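Local structure of bilirubin-inducible fluorescent protein UnaG (Anguilla japonica, 4I3D) at residues L119-T124 with R132-A137. The protein binds unconjugated bilirubin with high affinity inside its beta-barrel and, once loaded, emits green fluorescence on excitation. The protein carries 1 engineered substitution. Numbering follows the deposited sequence.
With BLR (3-[5-[(Z)-(4-ethenyl-3-methyl-5-oxidanylidene-pyrrol-2-ylidene)methyl]-2-[[5-[(Z)-(3-ethenyl-4-methyl-5-oxidanylidene-pyrrol-2-ylidene)methyl]-3-(3-hydroxy-3-oxopropyl)-4-methyl-1H-pyrrol-2-yl]methyl]-4-methyl-1H-pyrrol-3-yl]propanoic acid), chain E.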
loop_
_atom_site.group_PDB
_atom_site.type_symbol
_atom_site.label_atom_id
_atom_site.label_comp_id
_atom_site.label_asym_id
_atom_site.label_seq_id
_atom_site.Cartn_x
_atom_site.Cartn_y
_atom_site.Cartn_z
ATOM N N LEU A 119 9.891 -3.560 5.438
ATOM C CA LEU A 119 8.693 -3.935 4.703
ATOM C C LEU A 119 8.752 -3.252 3.335
ATOM O O LEU A 119 8.653 -2.041 3.244
ATOM C CB LEU A 119 7.444 -3.509 5.469
ATOM C CG LEU A 119 6.141 -4.087 4.916
ATOM C CD1 LEU A 119 5.196 -4.388 6.066
ATOM C CD2 LEU A 119 5.512 -3.130 3.935
ATOM N N VAL A 120 8.919 -4.036 2.276
ATOM C CA VAL A 120 9.205 -3.524 0.944
ATOM C C VAL A 120 8.007 -3.728 0.037
ATOM O O VAL A 120 7.478 -4.828 -0.063
ATOM C CB VAL A 120 10.391 -4.290 0.311
ATOM C CG1 VAL A 120 10.753 -3.689 -1.042
ATOM C CG2 VAL A 120 11.582 -4.266 1.230
ATOM N N VAL A 121 7.597 -2.674 -0.654
ATOM C CA VAL A 121 6.424 -2.745 -1.499
ATOM C C VAL A 121 6.789 -2.221 -2.858
ATOM O O VAL A 121 7.342 -1.135 -2.993
ATOM C CB VAL A 121 5.223 -1.935 -0.959
ATOM C CG1 VAL A 121 5.610 -0.507 -0.683
ATOM C CG2 VAL A 121 4.073 -2.012 -1.950
ATOM N N THR A 122 6.492 -3.029 -3.865
ATOM C CA THR A 122 6.745 -2.693 -5.247
ATOM C C THR A 122 5.392 -2.425 -5.887
ATOM O O THR A 122 4.530 -3.294 -5.892
ATOM C CB THR A 122 7.430 -3.878 -5.958
ATOM O OG1 THR A 122 8.553 -4.317 -5.180
ATOM C CG2 THR A 122 7.895 -3.481 -7.328
ATOM N N LEU A 123 5.187 -1.209 -6.383
ATOM C CA LEU A 123 3.919 -0.811 -6.978
ATOM C C LEU A 123 4.022 -0.859 -8.504
ATOM O O LEU A 123 4.969 -0.346 -9.082
ATOM C CB LEU A 123 3.569 0.603 -6.534
ATOM C CG LEU A 123 3.689 0.896 -5.030
ATOM C CD1 LEU A 123 5.107 1.367 -4.604
ATOM C CD2 LEU A 123 2.639 1.913 -4.641
ATOM N N THR A 124 3.046 -1.464 -9.168
ATOM C CA THR A 124 3.132 -1.668 -10.606
ATOM C C THR A 124 1.862 -1.203 -11.294
ATOM O O THR A 124 0.774 -1.677 -10.997
ATOM C CB THR A 124 3.316 -3.144 -10.951
ATOM O OG1 THR A 124 4.498 -3.645 -10.309
ATOM C CG2 THR A 124 3.439 -3.305 -12.440
ATOM N N ARG A 132 8.923 1.408 -2.498
ATOM C CA ARG A 132 9.057 2.108 -1.234
ATOM C C ARG A 132 9.377 1.075 -0.156
ATOM O O ARG A 132 8.946 -0.067 -0.246
ATOM C CB ARG A 132 7.748 2.814 -0.911
ATOM C CG ARG A 132 7.377 3.879 -1.916
ATOM C CD ARG A 132 6.101 4.550 -1.522
ATOM N NE ARG A 132 6.353 5.835 -0.874
ATOM C CZ ARG A 132 5.463 6.470 -0.125
ATOM N NH1 ARG A 132 4.258 5.943 0.082
ATOM N NH2 ARG A 132 5.771 7.624 0.428
ATOM N N SER A 133 10.131 1.459 0.864
ATOM C CA SER A 133 10.496 0.512 1.909
ATOM C C SER A 133 10.239 1.174 3.245
ATOM O O SER A 133 10.343 2.386 3.371
ATOM C CB SER A 133 11.970 0.088 1.793
ATOM O OG SER A 133 12.815 1.221 1.682
ATOM N N TYR A 134 9.872 0.373 4.228
ATOM C CA TYR A 134 9.537 0.889 5.537
ATOM C C TYR A 134 10.463 0.209 6.515
ATOM O O TYR A 134 10.789 -0.964 6.335
ATOM C CB TYR A 134 8.106 0.533 5.915
ATOM C CG TYR A 134 7.023 1.264 5.162
ATOM C CD1 TYR A 134 6.654 0.869 3.889
ATOM C CD2 TYR A 134 6.343 2.329 5.738
ATOM C CE1 TYR A 134 5.650 1.525 3.198
ATOM C CE2 TYR A 134 5.342 2.981 5.056
ATOM C CZ TYR A 134 4.999 2.577 3.779
ATOM O OH TYR A 134 3.991 3.239 3.081
ATOM N N ARG A 135 10.891 0.947 7.534
ATOM C CA ARG A 135 11.608 0.366 8.657
ATOM C C ARG A 135 10.695 0.355 9.882
ATOM O O ARG A 135 9.803 1.184 9.979
ATOM C CB ARG A 135 12.847 1.199 8.966
ATOM C CG ARG A 135 12.581 2.465 9.772
ATOM C CD ARG A 135 13.647 2.580 10.829
ATOM N NE ARG A 135 13.679 3.859 11.526
ATOM C CZ ARG A 135 14.611 4.178 12.421
ATOM N NH1 ARG A 135 15.576 3.311 12.717
ATOM N NH2 ARG A 135 14.588 5.362 13.019
ATOM N N ARG A 136 10.921 -0.574 10.809
ATOM C CA ARG A 136 10.208 -0.586 12.080
ATOM C C ARG A 136 10.154 0.776 12.756
ATOM O O ARG A 136 11.152 1.491 12.803
ATOM C CB ARG A 136 10.900 -1.528 13.043
ATOM C CG ARG A 136 10.795 -2.957 12.643
ATOM C CD ARG A 136 9.361 -3.380 12.624
ATOM N NE ARG A 136 9.233 -4.819 12.457
ATOM C CZ ARG A 136 8.084 -5.468 12.552
ATOM N NH1 ARG A 136 6.970 -4.813 12.819
ATOM N NH2 ARG A 136 8.048 -6.773 12.386
ATOM N N ALA A 137 8.991 1.122 13.302
ATOM C CA ALA A 137 8.862 2.325 14.114
ATOM C C ALA A 137 8.907 1.936 15.584
ATOM O O ALA A 137 8.237 0.989 15.992
ATOM C CB ALA A 137 7.586 3.033 13.807
HETATM C CHA BLR E . -0.087 3.685 1.802
HETATM N NA BLR E . -0.720 1.285 2.302
HETATM C C1A BLR E . -1.061 2.580 2.065
HETATM C C2A BLR E . -2.454 2.663 2.062
HETATM C C3A BLR E . -2.938 1.409 2.310
HETATM C C4A BLR E . -1.862 0.563 2.456
HETATM C CMA BLR E . -4.377 1.019 2.411
HETATM C CAA BLR E . -3.313 3.873 1.857
HETATM C CBA BLR E . -3.738 3.978 0.433
HETATM C CGA BLR E . -4.919 4.879 0.364
HETATM O O1A BLR E . -5.139 5.707 1.280
HETATM O O2A BLR E . -5.703 4.819 -0.606
HETATM C CHB BLR E . -1.986 -0.896 2.732
HETATM N NB BLR E . 0.445 -1.271 3.369
HETATM C C1B BLR E . -0.934 -1.675 3.127
HETATM C C2B BLR E . -1.019 -3.005 3.317
HETATM C C3B BLR E . 0.036 -3.541 3.661
HETATM C C4B BLR E . 1.225 -2.590 3.778
HETATM C CMB BLR E . -2.298 -3.738 3.122
HETATM O OB BLR E . 2.398 -2.760 4.085
HETATM C CAB BLR E . 0.147 -5.006 3.909
HETATM C CBB BLR E . 0.975 -5.491 4.874
HETATM N NC BLR E . -0.101 8.267 -0.118
HETATM C C1C BLR E . -0.149 9.825 0.200
HETATM C C2C BLR E . -1.135 10.203 -0.892
HETATM C C3C BLR E . -1.525 9.264 -1.582
HETATM C C4C BLR E . -0.997 8.064 -1.248
HETATM C CMC BLR E . -1.609 11.593 -1.098
HETATM O OC BLR E . 0.437 10.480 1.054
HETATM C CAC BLR E . -2.507 9.438 -2.688
HETATM C CBC BLR E . -2.143 10.060 -3.852
HETATM C CHD BLR E . -1.248 6.856 -1.828
HETATM N ND BLR E . -0.708 5.535 0.234
HETATM C C1D BLR E . -0.834 5.627 -1.097
HETATM C C2D BLR E . -0.510 4.289 -1.691
HETATM C C3D BLR E . -0.178 3.463 -0.698
HETATM C C4D BLR E . -0.282 4.195 0.552
HETATM C CMD BLR E . -0.501 3.972 -3.135
HETATM C CAD BLR E . 0.228 2.034 -0.856
HETATM C CBD BLR E . 1.713 1.899 -1.014
HETATM C CGD BLR E . 2.360 1.684 0.315
HETATM O O1D BLR E . 3.279 2.453 0.706
HETATM O O2D BLR E . 1.995 0.730 1.051
#
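Leu119 and Tyr134 lie side by side on neighbouring antiparallel strands, CB to CB 4.1 Å, both pointing into the bilirubin-filled interior of the fatty-acid-binding-protein beta-barrel. They belong to its C-terminal beta hairpin, strands 118-125 and 128-136. They form one hydrogen-bonded pair, Val121 and Arg132 the next; between these pairs, the non-hydrogen-bonded pair Val120 and Ser133 faces the other way. The Val121-Arg132 bonds are the straighter: Val121 N reaches Arg132 O at 3.0 Å with 172° at the hydrogen, whereas Tyr134 N to Leu119 O bends to 142°. Val121 holds CG1 between its backbone N and carbonyl carbon (chi1 54°), which brings this methyl within 4.0 Å of Arg132 CB. The same Val121 CG1 also lies at the edge of the Tyr134 ring. The Arg132 chain then bends at chi3 and carries its guanidinium away from Val121; NE hydrogen-bonds Ser14 OG, and Phe17 adds a cation-pi contact. Leu123 CD2 packs against the propionate arm of bilirubin, 3.7 Å from CBD, and Leu119 CD2 meets the lactam oxygen OB. Ser80 OG and Arg112 NH2 also hydrogen-bond the pigment. Bilirubin O1D lies in the plane of the Tyr134 ring, at its edge, and accepts a 2.6 Å hydrogen bond from Tyr134 OH.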